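Local coordinates for protein malate dehydrogenase (Naegleria fowleri, PDB 6UM4) that probably catalyses the reversible, nicotinamide-cofactor-dependent oxidation of malate to oxaloacetate, at residues 231-236 / 414-418; 226-230 / 245-249; 354-360 / 370-376. All blocks are in the same frame, centred on the assembly; numbering follows the deposited sequence.

Contact 1: residues 231-236 / 414-418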
ATOM      1  N   MET A 231       9.463 -23.560  10.945  1.00 27.71           N
ATOM      2  CA  MET A 231       9.841 -24.930  11.241  1.00 23.17           C
ATOM      3  C   MET A 231       8.771 -25.639  12.062  1.00 23.86           C
ATOM      4  O   MET A 231       8.489 -26.819  11.837  1.00 25.18           O
ATOM      5  CB  MET A 231      11.164 -24.937  11.985  1.00 23.46           C
ATOM      6  CG  MET A 231      11.666 -26.355  12.241  1.00 34.59           C
ATOM      7  SD  MET A 231      12.540 -26.352  13.798  1.00 48.30           S
ATOM      8  CE  MET A 231      11.175 -26.036  14.902  1.00 40.77           C
ATOM      9  N   ILE A 232       8.229 -24.962  13.078  1.00 28.96           N
ATOM     10  CA  ILE A 232       7.157 -25.554  13.876  1.00 30.38           C
ATOM     11  C   ILE A 232       5.910 -25.783  13.025  1.00 24.47           C
ATOM     12  O   ILE A 232       5.210 -26.795  13.176  1.00 25.18           O
ATOM     13  CB  ILE A 232       6.841 -24.676  15.098  1.00 31.36           C
ATOM     14  CG1 ILE A 232       7.989 -24.730  16.098  1.00 34.04           C
ATOM     15  CG2 ILE A 232       5.556 -25.164  15.771  1.00 27.96           C
ATOM     16  CD1 ILE A 232       8.177 -26.106  16.707  1.00 37.69           C
ATOM     17  N   THR A 233       5.576 -24.822  12.166  1.00 27.28           N
ATOM     18  CA  THR A 233       4.415 -24.987  11.295  1.00 28.53           C
ATOM     19  C   THR A 233       4.553 -26.254  10.463  1.00 32.36           C
ATOM     20  O   THR A 233       3.639 -27.086  10.409  1.00 24.86           O
ATOM     21  CB  THR A 233       4.265 -23.780  10.372  1.00 22.65           C
ATOM     22  OG1 THR A 233       4.197 -22.580  11.147  1.00 22.92           O
ATOM     23  CG2 THR A 233       2.999 -23.915   9.531  1.00 22.79           C
ATOM     24  N   SER A 234       5.708 -26.404   9.809  1.00 28.56           N
ATOM     25  CA  SER A 234       5.957 -27.534   8.930  1.00 28.18           C
ATOM     26  C   SER A 234       5.981 -28.844   9.699  1.00 30.50           C
ATOM     27  O   SER A 234       5.466 -29.855   9.219  1.00 26.45           O
ATOM     28  CB  SER A 234       7.279 -27.314   8.189  1.00 27.94           C
ATOM     29  OG  SER A 234       7.575 -28.379   7.301  1.00 24.89           O
ATOM     30  N   ALA A 235       6.588 -28.845  10.893  1.00 30.02           N
ATOM     31  CA  ALA A 235       6.670 -30.074  11.681  1.00 29.61           C
ATOM     32  C   ALA A 235       5.294 -30.594  12.046  1.00 27.66           C
ATOM     33  O   ALA A 235       5.128 -31.793  12.287  1.00 28.76           O
ATOM     34  CB  ALA A 235       7.468 -29.845  12.957  1.00 30.39           C
ATOM     35  N   ASN A 236       4.312 -29.706  12.116  1.00 27.10           N
ATOM     36  CA  ASN A 236       2.944 -30.053  12.476  1.00 30.51           C
ATOM     37  C   ASN A 236       2.030 -30.075  11.265  1.00 32.95           C
ATOM     38  O   ASN A 236       0.799 -30.021  11.412  1.00 27.94           O
ATOM     39  CB  ASN A 236       2.427 -29.077  13.529  1.00 27.40           C
ATOM     40  CG  ASN A 236       3.132 -29.247  14.859  1.00 35.68           C
ATOM     41  OD1 ASN A 236       2.778 -30.126  15.648  1.00 33.53           O
ATOM     42  ND2 ASN A 236       4.170 -28.446  15.093  1.00 30.86           N
ATOM     43  N   VAL A 414      12.215 -24.910  21.503  1.00 33.66           N
ATOM     44  CA  VAL A 414      10.825 -25.212  21.173  1.00 35.11           C
ATOM     45  C   VAL A 414      10.628 -26.673  20.788  1.00 40.85           C
ATOM     46  O   VAL A 414       9.558 -27.027  20.280  1.00 44.09           O
ATOM     47  CB  VAL A 414      10.296 -24.293  20.061  1.00 27.08           C
ATOM     48  CG1 VAL A 414      10.433 -22.849  20.476  1.00 28.40           C
ATOM     49  CG2 VAL A 414      11.016 -24.553  18.722  1.00 26.39           C
ATOM     50  N   GLU A 415      11.619 -27.540  21.049  1.00 32.06           N
ATOM     51  CA  GLU A 415      11.583 -28.915  20.546  1.00 36.25           C
ATOM     52  C   GLU A 415      10.334 -29.687  20.959  1.00 46.65           C
ATOM     53  O   GLU A 415       9.956 -30.645  20.277  1.00 49.93           O
ATOM     54  CB  GLU A 415      12.823 -29.670  21.013  1.00 37.82           C
ATOM     55  CG  GLU A 415      12.826 -29.966  22.511  1.00 47.35           C
ATOM     56  CD  GLU A 415      14.204 -30.357  23.028  1.00 57.56           C
ATOM     57  OE1 GLU A 415      15.124 -30.555  22.198  1.00 57.42           O
ATOM     58  OE2 GLU A 415      14.367 -30.455  24.265  1.00 62.27           O
ATOM     59  N   ASN A 416       9.683 -29.302  22.056  1.00 51.05           N
ATOM     60  CA  ASN A 416       8.521 -30.051  22.522  1.00 54.55           C
ATOM     61  C   ASN A 416       7.260 -29.796  21.702  1.00 58.27           C
ATOM     62  O   ASN A 416       6.254 -30.477  21.918  1.00 60.49           O
ATOM     63  CB  ASN A 416       8.245 -29.738  23.992  1.00 55.16           C
ATOM     64  CG  ASN A 416       9.308 -30.299  24.904  1.00 64.07           C
ATOM     65  OD1 ASN A 416       9.914 -31.332  24.608  1.00 69.88           O
ATOM     66  ND2 ASN A 416       9.550 -29.620  26.021  1.00 66.80           N
ATOM     67  N   LEU A 417       7.284 -28.838  20.780  1.00 54.48           N
ATOM     68  CA  LEU A 417       6.171 -28.595  19.877  1.00 54.94           C
ATOM     69  C   LEU A 417       6.377 -29.270  18.524  1.00 61.12           C
ATOM     70  O   LEU A 417       5.731 -28.888  17.538  1.00 62.08           O
ATOM     71  CB  LEU A 417       5.939 -27.092  19.728  1.00 48.69           C
ATOM     72  CG  LEU A 417       5.528 -26.554  21.105  1.00 47.80           C
ATOM     73  CD1 LEU A 417       6.517 -25.536  21.682  1.00 42.52           C
ATOM     74  CD2 LEU A 417       4.120 -26.009  21.072  1.00 41.09           C
ATOM     75  N   LEU A 418       7.276 -30.255  18.465  1.00 62.20           N
ATOM     76  CA  LEU A 418       7.529 -31.046  17.264  1.00 62.47           C
ATOM     77  C   LEU A 418       6.693 -32.330  17.264  1.00 59.46           C
ATOM     78  O   LEU A 418       5.592 -32.374  16.707  1.00 56.83           O
ATOM     79  CB  LEU A 418       9.023 -31.387  17.156  1.00 62.84           C
ATOM     80  CG  LEU A 418       9.989 -30.207  16.980  1.00 60.51           C
ATOM     81  CD1 LEU A 418      11.445 -30.658  17.083  1.00 62.75           C
ATOM     82  CD2 LEU A 418       9.746 -29.485  15.659  1.00 52.22           C
TER
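N236 and L417 make the polar link between the end of helix 226-235 and segment 414-418 after helix 394-414. N236 is the first residue to leave the helical backbone. Its ND2 donates to L417 O over 2.9 Å, and the N-H points almost straight at the acceptor (175°). The same ND2 also donates to I232 O, 2.7 Å away. Its CG stands beside the backbone N (chi1 -68°), which folds the amide back over the helix end. The backbone N of N236 reaches I232 O too, from the other face of that carbonyl.

The apolar part is mostly methyl groups. I232 CD1 touches both V414 CG2 (3.8 Å) and L417 CB (3.9 Å). L418 CD2 packs on A235 CB at 3.6 Å and on M231 CE at 3.8 Å. The chains of M231 and L418 cross at about a right angle. Helix 191-212 borders this patch, with M195 against V414 and A199 against L417.

The two acceptors use both N-H bonds of ND2 and lie in the amide plane, which fixes the rotation of the group. The last modelled residues are tied to the nucleotide-binding domain by one directed bond and a patch of apolar contacts.

Contact 2: residues 226-230 / 245-249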
ATOM      1  N   ALA A 226      10.747 -15.881  12.946  1.00 24.80           N
ATOM      2  CA  ALA A 226      10.217 -16.356  11.668  1.00 20.76           C
ATOM      3  C   ALA A 226      10.692 -17.768  11.350  1.00 19.89           C
ATOM      4  O   ALA A 226       9.877 -18.685  11.251  1.00 21.21           O
ATOM      5  CB  ALA A 226      10.607 -15.396  10.546  1.00 18.96           C
ATOM      6  N   ASN A 227      12.015 -17.971  11.243  1.00 20.03           N
ATOM      7  CA  ASN A 227      12.554 -19.276  10.840  1.00 20.43           C
ATOM      8  C   ASN A 227      12.013 -20.387  11.713  1.00 21.10           C
ATOM      9  O   ASN A 227      11.606 -21.444  11.221  1.00 21.38           O
ATOM     10  CB  ASN A 227      14.088 -19.292  10.913  1.00 21.31           C
ATOM     11  CG  ASN A 227      14.723 -18.260  10.020  1.00 24.72           C
ATOM     12  OD1 ASN A 227      14.288 -17.104  10.001  1.00 19.69           O
ATOM     13  ND2 ASN A 227      15.757 -18.659   9.278  1.00 23.41           N
ATOM     14  N   THR A 228      12.041 -20.168  13.025  1.00 23.15           N
ATOM     15  CA  THR A 228      11.589 -21.183  13.966  1.00 22.81           C
ATOM     16  C   THR A 228      10.077 -21.381  13.886  1.00 24.82           C
ATOM     17  O   THR A 228       9.583 -22.511  13.966  1.00 25.10           O
ATOM     18  CB  THR A 228      12.019 -20.771  15.366  1.00 30.16           C
ATOM     19  OG1 THR A 228      13.447 -20.622  15.377  1.00 30.16           O
ATOM     20  CG2 THR A 228      11.626 -21.832  16.387  1.00 23.73           C
ATOM     21  N   ASN A 229       9.318 -20.291  13.745  1.00 21.66           N
ATOM     22  CA  ASN A 229       7.875 -20.445  13.571  1.00 21.67           C
ATOM     23  C   ASN A 229       7.566 -21.296  12.346  1.00 21.59           C
ATOM     24  O   ASN A 229       6.711 -22.188  12.398  1.00 22.09           O
ATOM     25  CB  ASN A 229       7.206 -19.076  13.452  1.00 21.11           C
ATOM     26  CG  ASN A 229       7.081 -18.365  14.789  1.00 25.19           C
ATOM     27  OD1 ASN A 229       7.156 -18.982  15.852  1.00 23.89           O
ATOM     28  ND2 ASN A 229       6.905 -17.049  14.738  1.00 22.85           N
ATOM     29  N   ALA A 230       8.271 -21.043  11.235  1.00 21.10           N
ATOM     30  CA  ALA A 230       8.046 -21.819  10.016  1.00 21.54           C
ATOM     31  C   ALA A 230       8.363 -23.292  10.240  1.00 28.08           C
ATOM     32  O   ALA A 230       7.624 -24.184   9.787  1.00 22.40           O
ATOM     33  CB  ALA A 230       8.916 -21.257   8.887  1.00 20.62           C
ATOM     34  N   ILE A 245       6.518 -24.132   2.762  1.00 31.46           N
ATOM     35  CA  ILE A 245       6.409 -23.259   3.927  1.00 21.51           C
ATOM     36  C   ILE A 245       7.746 -22.560   4.111  1.00 23.67           C
ATOM     37  O   ILE A 245       8.748 -23.220   4.410  1.00 21.31           O
ATOM     38  CB  ILE A 245       6.044 -24.049   5.194  1.00 26.90           C
ATOM     39  CG1 ILE A 245       4.762 -24.858   4.982  1.00 28.06           C
ATOM     40  CG2 ILE A 245       5.947 -23.123   6.398  1.00 26.85           C
ATOM     41  CD1 ILE A 245       4.359 -25.666   6.205  1.00 23.26           C
ATOM     42  N   THR A 246       7.769 -21.231   3.957  1.00 21.88           N
ATOM     43  CA  THR A 246       9.010 -20.491   4.135  1.00 19.88           C
ATOM     44  C   THR A 246       8.819 -19.364   5.141  1.00 22.88           C
ATOM     45  O   THR A 246       7.701 -18.976   5.483  1.00 27.03           O
ATOM     46  CB  THR A 246       9.516 -19.921   2.809  1.00 20.45           C
ATOM     47  OG1 THR A 246       8.529 -19.043   2.261  1.00 21.53           O
ATOM     48  CG2 THR A 246       9.776 -21.043   1.820  1.00 21.25           C
ATOM     49  N   ALA A 247       9.940 -18.820   5.599  1.00 19.16           N
ATOM     50  CA  ALA A 247       9.945 -17.667   6.475  1.00 18.79           C
ATOM     51  C   ALA A 247      10.562 -16.485   5.724  1.00 21.58           C
ATOM     52  O   ALA A 247      11.362 -16.674   4.802  1.00 21.50           O
ATOM     53  CB  ALA A 247      10.713 -17.981   7.764  1.00 19.10           C
ATOM     54  N   MET A 248      10.175 -15.261   6.094  1.00 18.02           N
ATOM     55  CA  MET A 248      10.524 -14.087   5.294  1.00 17.69           C
ATOM     56  C   MET A 248      11.828 -13.432   5.745  1.00 18.58           C
ATOM     57  O   MET A 248      11.905 -12.877   6.848  1.00 20.81           O
ATOM     58  CB  MET A 248       9.420 -13.040   5.339  1.00 17.46           C
ATOM     59  CG  MET A 248       9.655 -12.011   4.259  1.00 18.87           C
ATOM     60  SD  MET A 248       8.351 -10.793   4.109  1.00 22.65           S
ATOM     61  CE  MET A 248       8.677  -9.860   5.617  1.00 17.13           C
ATOM     62  N   THR A 249      12.834 -13.444   4.872  1.00 23.32           N
ATOM     63  CA  THR A 249      14.026 -12.610   5.028  1.00 17.72           C
ATOM     64  C   THR A 249      14.130 -11.581   3.913  1.00 23.56           C
ATOM     65  O   THR A 249      15.175 -10.928   3.755  1.00 17.63           O
ATOM     66  CB  THR A 249      15.280 -13.474   5.047  1.00 18.10           C
ATOM     67  OG1 THR A 249      15.260 -14.330   3.900  1.00 22.24           O
ATOM     68  CG2 THR A 249      15.285 -14.323   6.300  1.00 21.90           C
TER
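The backbones of A226-A230 and I245-A247 run nearly antiparallel, at 165° between their axes. The helix axis passes 7.2 Å from that of the strand. The CA atoms of N227 and A247 come nearest, 5.3 Å apart. This is the last helix and strand of a beta-alpha-beta crossover in the Rossmann-type nucleotide-binding domain: strand 218-221 leads into helix 226-235, which returns to strand 245-247. The strand pairs with 218-221 through the backbone of T246. On its other side the backbone of A247 bonds with A357, at the boundary with the C-terminal domain.

No hydrogen bond joins the two segments. They are held by small apolar groups, and alanines at the interface let the backbones come close. The CB atoms of A226, A230 and A247 all point into the gap. A226 and A230 are one helical turn apart, and A230 N bonds to A226 O. The A247 methyl meets both, with CB 3.8 Å from A226 CB and 3.9 Å from A230 CB. I245 adds a branch at the end of the patch. With CG1 beside the backbone N (chi1 -55°), CG2 is anti to that N, and this methyl comes 3.9 Å from A230 O.

The polar side chains bond elsewhere. N227 OD1 accepts from H280 N, and N227 ND2 donates to W371 O and G278 O. T246 OG1 pairs with H342 NE2 on helix 332-348. The tightest touch across the contact is between A247 CB and the carbonyl carbon of A226, at 3.6 Å.

Contact 3: residues 354-360 / 370-376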
ATOM      1  N   VAL A 354      17.094 -14.049  -4.883  1.00 23.34           N
ATOM      2  CA  VAL A 354      16.378 -13.487  -3.753  1.00 19.49           C
ATOM      3  C   VAL A 354      16.687 -14.362  -2.551  1.00 20.73           C
ATOM      4  O   VAL A 354      17.210 -15.475  -2.678  1.00 21.67           O
ATOM      5  CB  VAL A 354      14.851 -13.369  -4.008  1.00 19.26           C
ATOM      6  CG1 VAL A 354      14.596 -12.452  -5.189  1.00 25.50           C
ATOM      7  CG2 VAL A 354      14.219 -14.746  -4.244  1.00 20.10           C
ATOM      8  N   SER A 355      16.440 -13.805  -1.370  1.00 18.91           N
ATOM      9  CA  SER A 355      16.606 -14.528  -0.118  1.00 20.06           C
ATOM     10  C   SER A 355      15.251 -15.009   0.376  1.00 19.77           C
ATOM     11  O   SER A 355      14.275 -14.257   0.357  1.00 18.30           O
ATOM     12  CB  SER A 355      17.275 -13.661   0.950  1.00 19.53           C
ATOM     13  OG  SER A 355      18.579 -13.248   0.562  1.00 21.36           O
ATOM     14  N   MET A 356      15.210 -16.268   0.799  1.00 18.98           N
ATOM     15  CA  MET A 356      14.091 -16.914   1.465  1.00 18.92           C
ATOM     16  C   MET A 356      14.667 -17.822   2.541  1.00 21.31           C
ATOM     17  O   MET A 356      15.708 -18.444   2.321  1.00 23.59           O
ATOM     18  CB  MET A 356      13.256 -17.760   0.485  1.00 19.95           C
ATOM     19  CG  MET A 356      12.597 -16.953  -0.667  1.00 26.62           C
ATOM     20  SD  MET A 356      11.858 -18.029  -1.932  1.00 31.03           S
ATOM     21  CE  MET A 356      10.320 -18.514  -1.138  1.00 35.55           C
ATOM     22  N   ALA A 357      14.008 -17.881   3.705  1.00 23.61           N
ATOM     23  CA  ALA A 357      14.330 -18.855   4.752  1.00 25.86           C
ATOM     24  C   ALA A 357      13.581 -20.151   4.464  1.00 27.54           C
ATOM     25  O   ALA A 357      12.348 -20.195   4.556  1.00 21.43           O
ATOM     26  CB  ALA A 357      13.959 -18.314   6.131  1.00 21.76           C
ATOM     27  N   ILE A 358      14.319 -21.213   4.156  1.00 21.35           N
ATOM     28  CA  ILE A 358      13.721 -22.423   3.591  1.00 21.19           C
ATOM     29  C   ILE A 358      14.172 -23.625   4.419  1.00 27.11           C
ATOM     30  O   ILE A 358      15.165 -23.543   5.162  1.00 22.04           O
ATOM     31  CB  ILE A 358      14.102 -22.587   2.101  1.00 21.46           C
ATOM     32  CG1 ILE A 358      15.583 -22.977   1.983  1.00 22.86           C
ATOM     33  CG2 ILE A 358      13.885 -21.267   1.337  1.00 20.81           C
ATOM     34  CD1 ILE A 358      16.075 -23.142   0.564  1.00 22.39           C
ATOM     35  N   PRO A 359      13.454 -24.753   4.340  1.00 23.26           N
ATOM     36  CA  PRO A 359      13.935 -25.958   5.034  1.00 26.77           C
ATOM     37  C   PRO A 359      15.290 -26.380   4.496  1.00 25.83           C
ATOM     38  O   PRO A 359      15.488 -26.525   3.285  1.00 24.12           O
ATOM     39  CB  PRO A 359      12.856 -27.015   4.737  1.00 23.97           C
ATOM     40  CG  PRO A 359      12.157 -26.513   3.511  1.00 23.61           C
ATOM     41  CD  PRO A 359      12.171 -24.998   3.659  1.00 22.56           C
ATOM     42  N   SER A 360      16.225 -26.590   5.408  1.00 25.87           N
ATOM     43  CA  SER A 360      17.543 -27.056   5.006  1.00 25.14           C
ATOM     44  C   SER A 360      17.491 -28.529   4.607  1.00 28.50           C
ATOM     45  O   SER A 360      17.084 -29.392   5.398  1.00 31.06           O
ATOM     46  CB  SER A 360      18.537 -26.849   6.139  1.00 29.72           C
ATOM     47  OG  SER A 360      19.763 -27.469   5.826  1.00 25.92           O
ATOM     48  N   ILE A 370      16.442 -27.306  10.269  1.00 27.34           N
ATOM     49  CA  ILE A 370      16.220 -25.899  10.573  1.00 24.46           C
ATOM     50  C   ILE A 370      15.807 -25.212   9.287  1.00 23.64           C
ATOM     51  O   ILE A 370      16.121 -25.671   8.177  1.00 23.81           O
ATOM     52  CB  ILE A 370      17.451 -25.176  11.166  1.00 24.49           C
ATOM     53  CG1 ILE A 370      18.653 -25.349  10.249  1.00 24.72           C
ATOM     54  CG2 ILE A 370      17.744 -25.644  12.580  1.00 25.33           C
ATOM     55  CD1 ILE A 370      19.780 -24.399  10.585  1.00 32.03           C
ATOM     56  N   TRP A 371      15.108 -24.090   9.445  1.00 22.84           N
ATOM     57  CA  TRP A 371      14.826 -23.200   8.333  1.00 22.06           C
ATOM     58  C   TRP A 371      15.918 -22.139   8.296  1.00 25.86           C
ATOM     59  O   TRP A 371      16.235 -21.521   9.318  1.00 21.68           O
ATOM     60  CB  TRP A 371      13.447 -22.556   8.467  1.00 21.51           C
ATOM     61  CG  TRP A 371      12.348 -23.238   7.682  1.00 23.07           C
ATOM     62  CD1 TRP A 371      11.569 -22.681   6.707  1.00 21.14           C
ATOM     63  CD2 TRP A 371      11.912 -24.601   7.811  1.00 22.40           C
ATOM     64  NE1 TRP A 371      10.690 -23.610   6.221  1.00 21.58           N
ATOM     65  CE2 TRP A 371      10.862 -24.790   6.888  1.00 22.35           C
ATOM     66  CE3 TRP A 371      12.295 -25.662   8.626  1.00 23.23           C
ATOM     67  CZ2 TRP A 371      10.185 -26.019   6.747  1.00 23.11           C
ATOM     68  CZ3 TRP A 371      11.633 -26.894   8.485  1.00 23.98           C
ATOM     69  CH2 TRP A 371      10.595 -27.053   7.548  1.00 24.90           C
ATOM     70  N   CYS A 372      16.508 -21.957   7.130  1.00 24.47           N
ATOM     71  CA  CYS A 372      17.693 -21.133   7.018  1.00 23.55           C
ATOM     72  C   CYS A 372      17.625 -20.371   5.719  1.00 21.22           C
ATOM     73  O   CYS A 372      17.384 -20.976   4.672  1.00 21.20           O
ATOM     74  CB  CYS A 372      18.942 -22.006   7.061  1.00 22.79           C
ATOM     75  SG  CYS A 372      20.477 -21.100   6.913  1.00 23.56           S
ATOM     76  N   SER A 373      17.865 -19.063   5.793  1.00 22.19           N
ATOM     77  CA  SER A 373      17.858 -18.214   4.612  1.00 20.08           C
ATOM     78  C   SER A 373      19.062 -18.528   3.737  1.00 20.56           C
ATOM     79  O   SER A 373      20.173 -18.769   4.233  1.00 21.96           O
ATOM     80  CB  SER A 373      17.863 -16.740   5.033  1.00 22.55           C
ATOM     81  OG  SER A 373      17.672 -15.843   3.945  1.00 19.20           O
ATOM     82  N   MET A 374      18.827 -18.597   2.432  1.00 20.57           N
ATOM     83  CA  MET A 374      19.872 -18.918   1.469  1.00 21.13           C
ATOM     84  C   MET A 374      19.602 -18.135   0.194  1.00 24.24           C
ATOM     85  O   MET A 374      18.453 -17.793  -0.092  1.00 20.45           O
ATOM     86  CB  MET A 374      19.905 -20.421   1.142  1.00 21.88           C
ATOM     87  CG  MET A 374      20.009 -21.349   2.327  1.00 27.64           C
ATOM     88  SD  MET A 374      20.072 -23.100   1.849  1.00 25.31           S
ATOM     89  CE  MET A 374      19.488 -23.798   3.399  1.00 23.38           C
ATOM     90  N   PRO A 375      20.626 -17.895  -0.624  1.00 29.58           N
ATOM     91  CA  PRO A 375      20.372 -17.378  -1.981  1.00 27.29           C
ATOM     92  C   PRO A 375      19.597 -18.402  -2.789  1.00 27.83           C
ATOM     93  O   PRO A 375      20.024 -19.554  -2.929  1.00 26.41           O
ATOM     94  CB  PRO A 375      21.777 -17.177  -2.559  1.00 23.60           C
ATOM     95  CG  PRO A 375      22.678 -18.099  -1.717  1.00 25.02           C
ATOM     96  CD  PRO A 375      22.067 -18.037  -0.338  1.00 27.30           C
ATOM     97  N   VAL A 376      18.441 -17.988  -3.310  1.00 25.16           N
ATOM     98  CA  VAL A 376      17.629 -18.858  -4.151  1.00 26.98           C
ATOM     99  C   VAL A 376      17.213 -18.127  -5.417  1.00 24.66           C
ATOM    100  O   VAL A 376      17.188 -16.892  -5.481  1.00 29.14           O
ATOM    101  CB  VAL A 376      16.372 -19.386  -3.439  1.00 28.13           C
ATOM    102  CG1 VAL A 376      16.737 -20.031  -2.110  1.00 27.32           C
ATOM    103  CG2 VAL A 376      15.320 -18.264  -3.301  1.00 25.00           C
TER
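W371 turns its indole over P359 with chi1 at -97°, away from a staggered position. P359 CB sits 3.6 Å from the centroid of the six-membered ring and close to its normal, a CH-pi contact over the face. P359 CD reaches W371 NE1 at 3.3 Å on the same face. At the ring edge A357 O lies 3.4 Å from W371 CD1. The indole NE1 donates to I245 O. I358 holds CG1 between its backbone N and carbonyl carbon (chi1 72°). Its extended end brings CD1 to 4.2 Å from both M374 SD and V376 CG1.

The two strands form an antiparallel beta hairpin of the C-terminal domain, with strand 383-386 beyond 371-380. V354 and V376 bond in both directions, as do I358 and C372. I358 N approaches C372 O from above the carbonyl plane, 68° out of it. The non-hydrogen-bonded pair A357 and S373 is tight, with CA atoms 3.6 Å apart.

S355 OG receives from I276 N, and S373 OG bonds to I276 O. M356 SD packs against V376 CG2 at 3.7 Å, the two chains crossing at about a right angle.

Contacts 1 and 2 share helix 226-235, and their centres are about 12 Å apart. They touch where V414 CG2 meets T228 CG2 at 3.6 Å. Contact 3 lies about 9 Å from contact 2, centre to centre, and about 17 Å from contact 1. T249 OG1 and S373 OG, 2.8 Å apart, form a probable hydrogen bond between contacts 2 and 3, as do I245 O and W371 NE1 at 2.7 Å. W371 also reaches contact 1, with its CE3 3.6 Å from M231 CB. The C-terminal domain therefore meets helix 226-235 through both the hairpin and segment 414-418. In malate dehydrogenases cofactor and substrate meet between the two domains; contacts 2 and 3 lie where they join.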